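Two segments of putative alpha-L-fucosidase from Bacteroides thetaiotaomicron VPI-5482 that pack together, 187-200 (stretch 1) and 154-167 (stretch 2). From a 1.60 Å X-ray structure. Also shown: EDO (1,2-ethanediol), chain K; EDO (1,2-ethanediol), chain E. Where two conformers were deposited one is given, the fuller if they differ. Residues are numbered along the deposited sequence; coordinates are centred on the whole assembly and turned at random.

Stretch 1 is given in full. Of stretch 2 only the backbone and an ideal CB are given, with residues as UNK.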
ATOM      1  N   ASP A 187       5.203 -19.759  11.842  1.00 24.69           N
ATOM      2  CA  ASP A 187       4.454 -20.991  11.979  1.00 24.02           C
ATOM      3  C   ASP A 187       3.193 -20.924  11.123  1.00 24.68           C
ATOM      4  O   ASP A 187       2.321 -20.122  11.400  1.00 23.62           O
ATOM      5  CB  ASP A 187       4.101 -21.161  13.478  1.00 25.77           C
ATOM      6  CG  ASP A 187       3.333 -22.400  13.784  1.00 26.56           C
ATOM      7  OD1 ASP A 187       2.872 -23.134  12.862  1.00 23.85           O
ATOM      8  OD2 ASP A 187       3.163 -22.696  15.017  1.00 24.91           O
ATOM      9  N   PRO A 188       3.078 -21.797  10.107  1.00 24.85           N
ATOM     10  CA  PRO A 188       1.939 -21.718   9.215  1.00 27.07           C
ATOM     11  C   PRO A 188       0.620 -22.074   9.844  1.00 27.61           C
ATOM     12  O   PRO A 188      -0.411 -21.842   9.213  1.00 31.10           O
ATOM     13  CB  PRO A 188       2.330 -22.684   8.085  1.00 27.20           C
ATOM     14  CG  PRO A 188       3.270 -23.605   8.675  1.00 27.92           C
ATOM     15  CD  PRO A 188       4.019 -22.863   9.707  1.00 24.44           C
ATOM     16  N   ARG A 189       0.630 -22.660  11.036  1.00 27.29           N
ATOM     17  CA  ARG A 189      -0.586 -23.020  11.760  0.50 27.05           C
ATOM     18  C   ARG A 189      -1.033 -21.844  12.624  1.00 27.31           C
ATOM     19  O   ARG A 189      -2.083 -21.899  13.258  1.00 27.39           O
ATOM     20  CB  ARG A 189      -0.396 -24.310  12.619  0.50 28.25           C
ATOM     21  CG  ARG A 189      -0.416 -25.610  11.742  0.50 29.20           C
ATOM     22  CD  ARG A 189       0.209 -26.877  12.356  0.50 31.56           C
ATOM     23  NE  ARG A 189       1.595 -26.590  12.681  0.50 24.52           N
ATOM     24  CZ  ARG A 189       2.597 -26.434  11.768  0.50 26.89           C
ATOM     25  NH1 ARG A 189       2.484 -26.655  10.466  0.50 25.04           N
ATOM     26  NH2 ARG A 189       3.762 -26.082  12.186  0.50 19.46           N
ATOM     27  N   ALA A 190      -0.234 -20.786  12.655  1.00 26.51           N
ATOM     28  CA  ALA A 190      -0.498 -19.610  13.502  1.00 27.78           C
ATOM     29  C   ALA A 190      -0.288 -18.328  12.738  1.00 27.25           C
ATOM     30  O   ALA A 190      -0.983 -18.088  11.757  1.00 29.45           O
ATOM     31  CB  ALA A 190       0.381 -19.669  14.772  1.00 27.80           C
ATOM     32  N   ASP A 191       0.679 -17.483  13.105  1.00 26.29           N
ATOM     33  CA  ASP A 191       0.792 -16.197  12.437  1.00 25.55           C
ATOM     34  C   ASP A 191       1.484 -16.222  11.067  1.00 24.50           C
ATOM     35  O   ASP A 191       1.431 -15.255  10.276  1.00 26.41           O
ATOM     36  CB  ASP A 191       1.576 -15.227  13.298  1.00 25.87           C
ATOM     37  CG  ASP A 191       0.844 -14.786  14.538  1.00 29.04           C
ATOM     38  OD1 ASP A 191      -0.406 -14.781  14.550  1.00 30.90           O
ATOM     39  OD2 ASP A 191       1.588 -14.427  15.501  1.00 33.42           O
ATOM     40  N   GLY A 192       2.254 -17.282  10.821  1.00 24.48           N
ATOM     41  CA  GLY A 192       3.060 -17.345   9.599  1.00 25.09           C
ATOM     42  C   GLY A 192       2.301 -17.803   8.353  1.00 24.56           C
ATOM     43  O   GLY A 192       1.325 -18.543   8.439  1.00 26.29           O
ATOM     44  N   PRO A 193       2.786 -17.377   7.178  1.00 26.02           N
ATOM     45  CA  PRO A 193       2.171 -17.746   5.911  1.00 26.62           C
ATOM     46  C   PRO A 193       2.535 -19.150   5.545  1.00 26.42           C
ATOM     47  O   PRO A 193       3.624 -19.619   5.932  1.00 25.64           O
ATOM     48  CB  PRO A 193       2.785 -16.742   4.941  1.00 26.14           C
ATOM     49  CG  PRO A 193       4.084 -16.467   5.464  1.00 26.76           C
ATOM     50  CD  PRO A 193       3.897 -16.451   6.968  1.00 27.14           C
ATOM     51  N   ASP A 194       1.682 -19.824   4.770  1.00 25.63           N
ATOM     52  CA  ASP A 194       1.907 -21.209   4.446  1.00 25.60           C
ATOM     53  C   ASP A 194       2.713 -21.257   3.138  1.00 25.72           C
ATOM     54  O   ASP A 194       2.198 -21.539   2.042  1.00 25.92           O
ATOM     55  CB  ASP A 194       0.596 -21.938   4.334  1.00 26.31           C
ATOM     56  CG  ASP A 194       0.753 -23.461   4.396  1.00 26.16           C
ATOM     57  OD1 ASP A 194       1.909 -23.962   4.550  1.00 25.03           O
ATOM     58  OD2 ASP A 194      -0.269 -24.152   4.237  1.00 29.18           O
ATOM     59  N   VAL A 195       4.019 -21.014   3.308  1.00 26.03           N
ATOM     60  CA  VAL A 195       4.932 -20.839   2.181  1.00 25.31           C
ATOM     61  C   VAL A 195       5.721 -22.061   1.729  1.00 25.52           C
ATOM     62  O   VAL A 195       6.165 -22.117   0.585  1.00 26.37           O
ATOM     63  CB  VAL A 195       5.913 -19.647   2.430  1.00 25.47           C
ATOM     64  CG1 VAL A 195       5.126 -18.300   2.383  1.00 26.39           C
ATOM     65  CG2 VAL A 195       6.666 -19.785   3.781  1.00 26.10           C
ATOM     66  N   GLU A 196       5.900 -23.046   2.596  1.00 24.91           N
ATOM     67  CA  GLU A 196       6.716 -24.181   2.227  1.00 25.09           C
ATOM     68  C   GLU A 196       6.095 -24.915   1.034  1.00 25.60           C
ATOM     69  O   GLU A 196       6.828 -25.287   0.107  1.00 26.89           O
ATOM     70  CB  GLU A 196       6.978 -25.134   3.412  1.00 25.94           C
ATOM     71  CG  GLU A 196       8.001 -26.157   3.044  1.00 25.47           C
ATOM     72  CD  GLU A 196       8.012 -27.379   3.937  1.00 28.05           C
ATOM     73  OE1 GLU A 196       7.393 -27.382   5.043  1.00 30.71           O
ATOM     74  OE2 GLU A 196       8.660 -28.374   3.510  1.00 27.15           O
ATOM     75  N   PRO A 197       4.763 -25.094   1.006  1.00 24.83           N
ATOM     76  CA  PRO A 197       4.215 -25.778  -0.173  1.00 26.03           C
ATOM     77  C   PRO A 197       4.396 -25.029  -1.466  1.00 25.24           C
ATOM     78  O   PRO A 197       4.465 -25.658  -2.531  1.00 24.86           O
ATOM     79  CB  PRO A 197       2.724 -25.879   0.138  1.00 26.16           C
ATOM     80  CG  PRO A 197       2.639 -25.799   1.605  1.00 27.43           C
ATOM     81  CD  PRO A 197       3.697 -24.864   2.019  1.00 26.51           C
ATOM     82  N   ILE A 198       4.419 -23.711  -1.380  1.00 25.66           N
ATOM     83  CA  ILE A 198       4.619 -22.858  -2.576  1.00 24.77           C
ATOM     84  C   ILE A 198       6.043 -23.047  -3.104  1.00 24.83           C
ATOM     85  O   ILE A 198       6.252 -23.284  -4.296  1.00 25.16           O
ATOM     86  CB  ILE A 198       4.352 -21.388  -2.270  1.00 25.90           C
ATOM     87  CG1 ILE A 198       2.913 -21.169  -1.860  1.00 27.46           C
ATOM     88  CG2 ILE A 198       4.659 -20.489  -3.498  1.00 25.97           C
ATOM     89  CD1 ILE A 198       2.721 -19.776  -1.270  1.00 26.80           C
ATOM     90  N   VAL A 199       7.007 -23.006  -2.201  1.00 25.30           N
ATOM     91  CA  VAL A 199       8.411 -23.183  -2.581  1.00 25.85           C
ATOM     92  C   VAL A 199       8.589 -24.622  -3.091  1.00 26.20           C
ATOM     93  O   VAL A 199       9.225 -24.873  -4.136  1.00 26.38           O
ATOM     94  CB  VAL A 199       9.354 -22.815  -1.430  1.00 25.46           C
ATOM     95  CG1 VAL A 199      10.829 -23.136  -1.843  1.00 26.65           C
ATOM     96  CG2 VAL A 199       9.174 -21.364  -1.028  1.00 27.49           C
ATOM     97  N   ASN A 200       7.949 -25.607  -2.468  1.00 26.22           N
ATOM     98  CA  ASN A 200       8.125 -26.973  -2.940  1.00 26.82           C
ATOM     99  C   ASN A 200       7.564 -27.193  -4.331  1.00 26.48           C
ATOM    100  O   ASN A 200       8.127 -27.915  -5.133  1.00 26.87           O
ATOM    101  CB  ASN A 200       7.440 -27.959  -1.990  1.00 27.31           C
ATOM    102  CG  ASN A 200       8.260 -28.245  -0.749  1.00 32.97           C
ATOM    103  OD1 ASN A 200       9.504 -28.084  -0.755  1.00 37.27           O
ATOM    104  ND2 ASN A 200       7.582 -28.719   0.310  1.00 35.47           N
ATOM    105  N   UNK A 154      -7.391  -9.689   9.584  1.00 24.55           N
ATOM    106  CA  UNK A 154      -6.250  -9.038   8.977  1.00 23.88           C
ATOM    107  C   UNK A 154      -5.049  -9.975   8.949  1.00 24.09           C
ATOM    108  O   UNK A 154      -4.295 -10.018   7.961  1.00 24.49           O
ATOM    109  CB  UNK A 154      -5.908  -7.750   9.729  1.00 23.88           C
ATOM    110  N   UNK A 155      -4.869 -10.781   9.985  1.00 23.34           N
ATOM    111  CA  UNK A 155      -3.764 -11.715   9.964  1.00 23.84           C
ATOM    112  C   UNK A 155      -3.962 -12.738   8.822  1.00 23.24           C
ATOM    113  O   UNK A 155      -2.985 -13.076   8.132  1.00 23.51           O
ATOM    114  CB  UNK A 155      -3.640 -12.420  11.316  1.00 23.84           C
ATOM    115  N   UNK A 156      -5.205 -13.195   8.623  1.00 24.60           N
ATOM    116  CA  UNK A 156      -5.513 -14.198   7.565  1.00 23.77           C
ATOM    117  C   UNK A 156      -5.183 -13.570   6.204  1.00 24.00           C
ATOM    118  O   UNK A 156      -4.621 -14.205   5.301  1.00 25.94           O
ATOM    119  CB  UNK A 156      -6.977 -14.638   7.617  1.00 23.77           C
ATOM    120  N   UNK A 157      -5.584 -12.319   6.029  1.00 23.69           N
ATOM    121  CA  UNK A 157      -5.311 -11.572   4.796  1.00 23.37           C
ATOM    122  C   UNK A 157      -3.825 -11.383   4.562  1.00 23.22           C
ATOM    123  O   UNK A 157      -3.335 -11.597   3.451  1.00 23.89           O
ATOM    124  CB  UNK A 157      -6.000 -10.207   4.839  1.00 23.37           C
ATOM    125  N   UNK A 158      -3.093 -10.984   5.603  1.00 23.65           N
ATOM    126  CA  UNK A 158      -1.689 -10.766   5.500  1.00 23.57           C
ATOM    127  C   UNK A 158      -0.963 -12.070   5.125  1.00 23.20           C
ATOM    128  O   UNK A 158      -0.053 -12.071   4.291  1.00 24.48           O
ATOM    129  CB  UNK A 158      -1.153 -10.195   6.815  1.00 23.57           C
ATOM    130  N   UNK A 159      -1.353 -13.169   5.746  1.00 24.14           N
ATOM    131  CA  UNK A 159      -0.766 -14.442   5.378  1.00 23.76           C
ATOM    132  C   UNK A 159      -0.956 -14.729   3.865  1.00 24.22           C
ATOM    133  O   UNK A 159      -0.029 -15.177   3.199  1.00 24.37           O
ATOM    134  CB  UNK A 159      -1.386 -15.559   6.220  1.00 23.76           C
ATOM    135  N   UNK A 160      -2.155 -14.492   3.363  1.00 22.92           N
ATOM    136  CA  UNK A 160      -2.399 -14.697   1.928  1.00 23.66           C
ATOM    137  C   UNK A 160      -1.590 -13.744   1.107  1.00 24.74           C
ATOM    138  O   UNK A 160      -1.116 -14.109   0.040  1.00 25.19           O
ATOM    139  CB  UNK A 160      -3.883 -14.534   1.593  1.00 23.66           C
ATOM    140  N   UNK A 161      -1.450 -12.496   1.555  1.00 24.66           N
ATOM    141  CA  UNK A 161      -0.668 -11.508   0.793  1.00 24.19           C
ATOM    142  C   UNK A 161       0.758 -12.025   0.658  1.00 25.04           C
ATOM    143  O   UNK A 161       1.379 -11.992  -0.427  1.00 24.46           O
ATOM    144  CB  UNK A 161      -0.687 -10.136   1.470  1.00 24.19           C
ATOM    145  N   UNK A 162       1.295 -12.517   1.774  1.00 24.57           N
ATOM    146  CA  UNK A 162       2.667 -13.029   1.773  1.00 25.07           C
ATOM    147  C   UNK A 162       2.804 -14.241   0.885  1.00 24.90           C
ATOM    148  O   UNK A 162       3.778 -14.368   0.112  1.00 24.85           O
ATOM    149  CB  UNK A 162       3.112 -13.378   3.195  1.00 25.07           C
ATOM    150  N   UNK A 163       1.845 -15.147   0.963  1.00 24.26           N
ATOM    151  CA  UNK A 163       1.792 -16.335   0.081  1.00 24.54           C
ATOM    152  C   UNK A 163       1.807 -15.879  -1.392  1.00 25.62           C
ATOM    153  O   UNK A 163       2.536 -16.448  -2.229  1.00 25.13           O
ATOM    154  CB  UNK A 163       0.545 -17.173   0.370  1.00 24.54           C
ATOM    155  N   UNK A 164       1.003 -14.866  -1.695  1.00 25.82           N
ATOM    156  CA  UNK A 164       0.964 -14.367  -3.077  1.00 26.07           C
ATOM    157  C   UNK A 164       2.276 -13.713  -3.520  1.00 26.13           C
ATOM    158  O   UNK A 164       2.697 -13.924  -4.660  1.00 25.17           O
ATOM    159  CB  UNK A 164      -0.178 -13.360  -3.228  1.00 26.07           C
ATOM    160  N   UNK A 165       2.923 -12.970  -2.646  1.00 24.39           N
ATOM    161  CA  UNK A 165       4.217 -12.358  -2.949  1.00 24.68           C
ATOM    162  C   UNK A 165       5.247 -13.449  -3.216  1.00 25.58           C
ATOM    163  O   UNK A 165       5.982 -13.401  -4.196  1.00 25.63           O
ATOM    164  CB  UNK A 165       4.676 -11.453  -1.804  1.00 24.68           C
ATOM    165  N   UNK A 166       5.256 -14.458  -2.350  1.00 25.44           N
ATOM    166  CA  UNK A 166       6.178 -15.588  -2.504  1.00 24.65           C
ATOM    167  C   UNK A 166       5.902 -16.283  -3.810  1.00 25.40           C
ATOM    168  O   UNK A 166       6.813 -16.671  -4.511  1.00 25.19           O
ATOM    169  CB  UNK A 166       6.054 -16.573  -1.340  1.00 24.65           C
ATOM    170  N   UNK A 167       4.644 -16.423  -4.160  1.00 23.78           N
ATOM    171  CA  UNK A 167       4.298 -17.109  -5.417  1.00 24.92           C
ATOM    172  C   UNK A 167       4.855 -16.317  -6.605  1.00 25.47           C
ATOM    173  O   UNK A 167       5.425 -16.910  -7.547  1.00 24.04           O
ATOM    174  CB  UNK A 167       2.783 -17.275  -5.548  1.00 24.92           C
TER
HETATM  175  C1  EDO K 466      -4.392 -11.335   0.072  1.00 17.65           C
HETATM  176  O1  EDO K 466      -5.144 -12.214  -0.854  1.00 23.85           O
HETATM  177  C2  EDO K 466      -3.709 -10.309  -0.882  1.00 22.69           C
HETATM  178  O2  EDO K 466      -4.531  -9.214  -1.172  1.00 25.01           O
HETATM  179  C1  EDO E 468      -0.527 -25.873   7.272  1.00 42.84           C
HETATM  180  O1  EDO E 468       0.425 -26.275   8.275  1.00 42.91           O
HETATM  181  C2  EDO E 468      -1.381 -24.709   7.737  1.00 43.02           C
HETATM  182  O2  EDO E 468      -2.666 -25.185   8.208  1.00 44.30           O

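Stretch 2 is helical throughout, with phi near -60° and psi near -40°. The angles are ordinary helical ones and do not require glycine; from 158 on, each backbone N is a donor in the helix, which disfavours proline. The choice at each position rests largely on where CA-to-CB points. Position 154 is out of reach of stretch 1, which therefore sets no preference; it is Arg154.

Position 155 points toward stretch 1, its ideal CB 5.1 Å from Asp191 OD1, with the carbonyl of Asp191 also in range. A polar donor of medium or greater length would suit, whether glutamine, lysine or arginine. The residue is Gln155, whose NE2 donates to Asp191 O at 3.0 Å.

Positions 156 and 157 receive nothing from stretch 1 and could be almost anything; they are Ala156 and Trp157, the latter with a weak hydrogen bond from NE1 to O2 of the chain K ethanediol (3.2 Å). Position 158, sideways, is equally undetermined and holds Tyr158.

At 159 the backbones come closest, with 4.5 Å between its CA and Pro193 CA. The CB points sideways, 4.6 Å from Gly192 O and 4.9 Å from Asp191 O, and the Ala190 carbonyl lies further along. A row of acceptors favours a long donor, lysine or arginine. Lys159 runs along these carbonyls, CG 3.5 Å from Asp191 O and CE 3.2 Å from Gly192 O, and its NZ donates to Ala190 O at 2.6 Å.

Position 160 points away and 161 is out of reach, so stretch 1 leaves the choice open; they are Arg160 and Leu161. Position 162 points toward Pro193, its ideal CB only 3.8 Å from Pro193 CB, so a small side chain such as alanine, serine or cysteine fits readily. Cys162 packs its CB at that distance from Pro193 CB.

Position 163 points sideways, its CB 3.8 Å from Ile198 CD1 and 5.0 Å from Asp194 O. The backbone N of Asp194 is a donor within side-chain reach, so an acceptor on an aliphatic stem is indicated: glutamate or glutamine. Glu163 OE2 accepts from Asp194 N at 2.8 Å with a nearly straight angle of 167°, while its CB lies 3.7 Å from Ile198 CD1.

Position 164 points away and 165 is out of reach, so many side chains would serve; they are Lys164, whose NZ hydrogen-bonds O1 of the chain K ethanediol at 2.9 Å, and selenomethionine Met165.

Position 166 points toward an apolar patch of Val195 and Ile198; valine, isoleucine or leucine would suit. Val166 places CG2 3.8 Å from Val195 CG1, and CG1 4.0 Å from Ile198 CG2.

Position 167 lies sideways, CB 4.2 Å from Ile198 CG2, acceptable for threonine, valine or alanine. Thr167 OG1 donates to Glu163 O (2.8 Å) and lies 3.5 Å from Ile198 CG2.

Stretch 2, residues 154-167: RQAWYKRLCEKMVT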
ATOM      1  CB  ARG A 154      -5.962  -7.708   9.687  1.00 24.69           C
ATOM      2  CG  ARG A 154      -4.903  -6.952   8.978  1.00 25.79           C
ATOM      3  CD  ARG A 154      -4.773  -5.512   9.532  1.00 26.65           C
ATOM      4  NE  ARG A 154      -3.766  -4.709   8.856  1.00 26.20           N
ATOM      5  CZ  ARG A 154      -3.955  -4.073   7.703  1.00 24.52           C
ATOM      6  NH1 ARG A 154      -5.113  -4.131   7.065  1.00 23.86           N
ATOM      7  NH2 ARG A 154      -2.961  -3.369   7.206  1.00 24.40           N
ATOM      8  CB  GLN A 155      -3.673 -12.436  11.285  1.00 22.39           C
ATOM      9  CG  GLN A 155      -2.414 -13.248  11.439  1.00 23.28           C
ATOM     10  CD  GLN A 155      -1.214 -12.390  11.657  1.00 26.27           C
ATOM     11  OE1 GLN A 155      -1.306 -11.402  12.433  1.00 28.08           O
ATOM     12  NE2 GLN A 155      -0.054 -12.795  11.084  1.00 25.09           N
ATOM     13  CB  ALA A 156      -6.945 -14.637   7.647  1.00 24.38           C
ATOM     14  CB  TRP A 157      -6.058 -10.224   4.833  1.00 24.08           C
ATOM     15  CG  TRP A 157      -5.592  -9.286   3.760  1.00 23.70           C
ATOM     16  CD1 TRP A 157      -6.002  -9.255   2.457  1.00 27.61           C
ATOM     17  CD2 TRP A 157      -4.627  -8.251   3.896  1.00 28.84           C
ATOM     18  NE1 TRP A 157      -5.310  -8.299   1.767  1.00 29.21           N
ATOM     19  CE2 TRP A 157      -4.491  -7.655   2.637  1.00 27.87           C
ATOM     20  CE3 TRP A 157      -3.874  -7.762   4.965  1.00 27.03           C
ATOM     21  CZ2 TRP A 157      -3.626  -6.582   2.420  1.00 31.64           C
ATOM     22  CZ3 TRP A 157      -3.024  -6.697   4.725  1.00 30.49           C
ATOM     23  CH2 TRP A 157      -2.949  -6.129   3.463  1.00 29.96           C
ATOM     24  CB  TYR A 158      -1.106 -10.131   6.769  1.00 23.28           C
ATOM     25  CG  TYR A 158       0.373  -9.885   6.651  1.00 23.61           C
ATOM     26  CD1 TYR A 158       0.862  -8.913   5.777  1.00 24.47           C
ATOM     27  CD2 TYR A 158       1.309 -10.597   7.422  1.00 23.98           C
ATOM     28  CE1 TYR A 158       2.244  -8.663   5.663  1.00 25.47           C
ATOM     29  CE2 TYR A 158       2.653 -10.368   7.323  1.00 24.12           C
ATOM     30  CZ  TYR A 158       3.148  -9.392   6.431  1.00 25.89           C
ATOM     31  OH  TYR A 158       4.521  -9.164   6.334  1.00 25.15           O
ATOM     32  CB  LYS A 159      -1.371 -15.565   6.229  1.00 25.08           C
ATOM     33  CG  LYS A 159      -0.836 -15.540   7.683  1.00 26.60           C
ATOM     34  CD  LYS A 159      -1.646 -16.275   8.733  1.00 29.01           C
ATOM     35  CE  LYS A 159      -1.815 -17.713   8.466  1.00 30.69           C
ATOM     36  NZ  LYS A 159      -2.562 -18.314   9.648  1.00 30.97           N
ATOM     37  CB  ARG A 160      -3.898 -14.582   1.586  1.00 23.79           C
ATOM     38  CG  ARG A 160      -4.739 -15.787   2.064  1.00 24.28           C
ATOM     39  CD  ARG A 160      -6.157 -15.676   1.574  1.00 24.39           C
ATOM     40  NE  ARG A 160      -6.901 -14.595   2.176  1.00 25.27           N
ATOM     41  CZ  ARG A 160      -7.570 -14.692   3.332  1.00 26.18           C
ATOM     42  NH1 ARG A 160      -7.610 -15.823   4.047  1.00 30.90           N
ATOM     43  NH2 ARG A 160      -8.178 -13.645   3.795  1.00 27.26           N
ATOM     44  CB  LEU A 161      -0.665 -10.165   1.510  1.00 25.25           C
ATOM     45  CG  LEU A 161       0.267  -9.108   0.897  1.00 24.92           C
ATOM     46  CD1 LEU A 161      -0.144  -8.635  -0.536  1.00 28.57           C
ATOM     47  CD2 LEU A 161       0.453  -7.903   1.831  1.00 27.17           C
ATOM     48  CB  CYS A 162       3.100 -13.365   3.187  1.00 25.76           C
ATOM     49  SG  CYS A 162       3.296 -11.867   4.216  1.00 27.32           S
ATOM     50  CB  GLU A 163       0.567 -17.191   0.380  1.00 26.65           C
ATOM     51  CG  GLU A 163       0.670 -17.881   1.749  1.00 24.28           C
ATOM     52  CD  GLU A 163      -0.617 -18.382   2.314  1.00 29.56           C
ATOM     53  OE1 GLU A 163      -1.650 -18.316   1.624  1.00 28.45           O
ATOM     54  OE2 GLU A 163      -0.609 -18.829   3.482  1.00 27.75           O
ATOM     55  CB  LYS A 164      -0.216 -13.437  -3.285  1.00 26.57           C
ATOM     56  CG  LYS A 164      -1.556 -14.162  -3.310  1.00 26.40           C
ATOM     57  CD  LYS A 164      -2.671 -13.167  -3.451  1.00 29.49           C
ATOM     58  CE  LYS A 164      -4.039 -13.793  -3.591  1.00 32.98           C
ATOM     59  NZ  LYS A 164      -5.052 -12.655  -3.694  1.00 32.38           N
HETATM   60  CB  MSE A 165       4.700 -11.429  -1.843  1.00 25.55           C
HETATM   61  CG  MSE A 165       3.885 -10.123  -1.724  1.00 24.52           C
HETATM   62 SE   MSE A 165       4.692  -8.871  -0.506  0.75 26.51          SE
HETATM   63  CE  MSE A 165       4.497  -9.754   1.141  1.00 25.18           C
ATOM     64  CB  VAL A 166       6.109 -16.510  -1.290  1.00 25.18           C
ATOM     65  CG1 VAL A 166       6.911 -17.824  -1.476  1.00 26.22           C
ATOM     66  CG2 VAL A 166       6.609 -15.798  -0.018  1.00 24.57           C
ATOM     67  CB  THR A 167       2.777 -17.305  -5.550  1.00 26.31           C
ATOM     68  OG1 THR A 167       2.307 -18.093  -4.452  1.00 24.87           O
ATOM     69  CG2 THR A 167       2.409 -18.068  -6.856  1.00 25.74           C
TER
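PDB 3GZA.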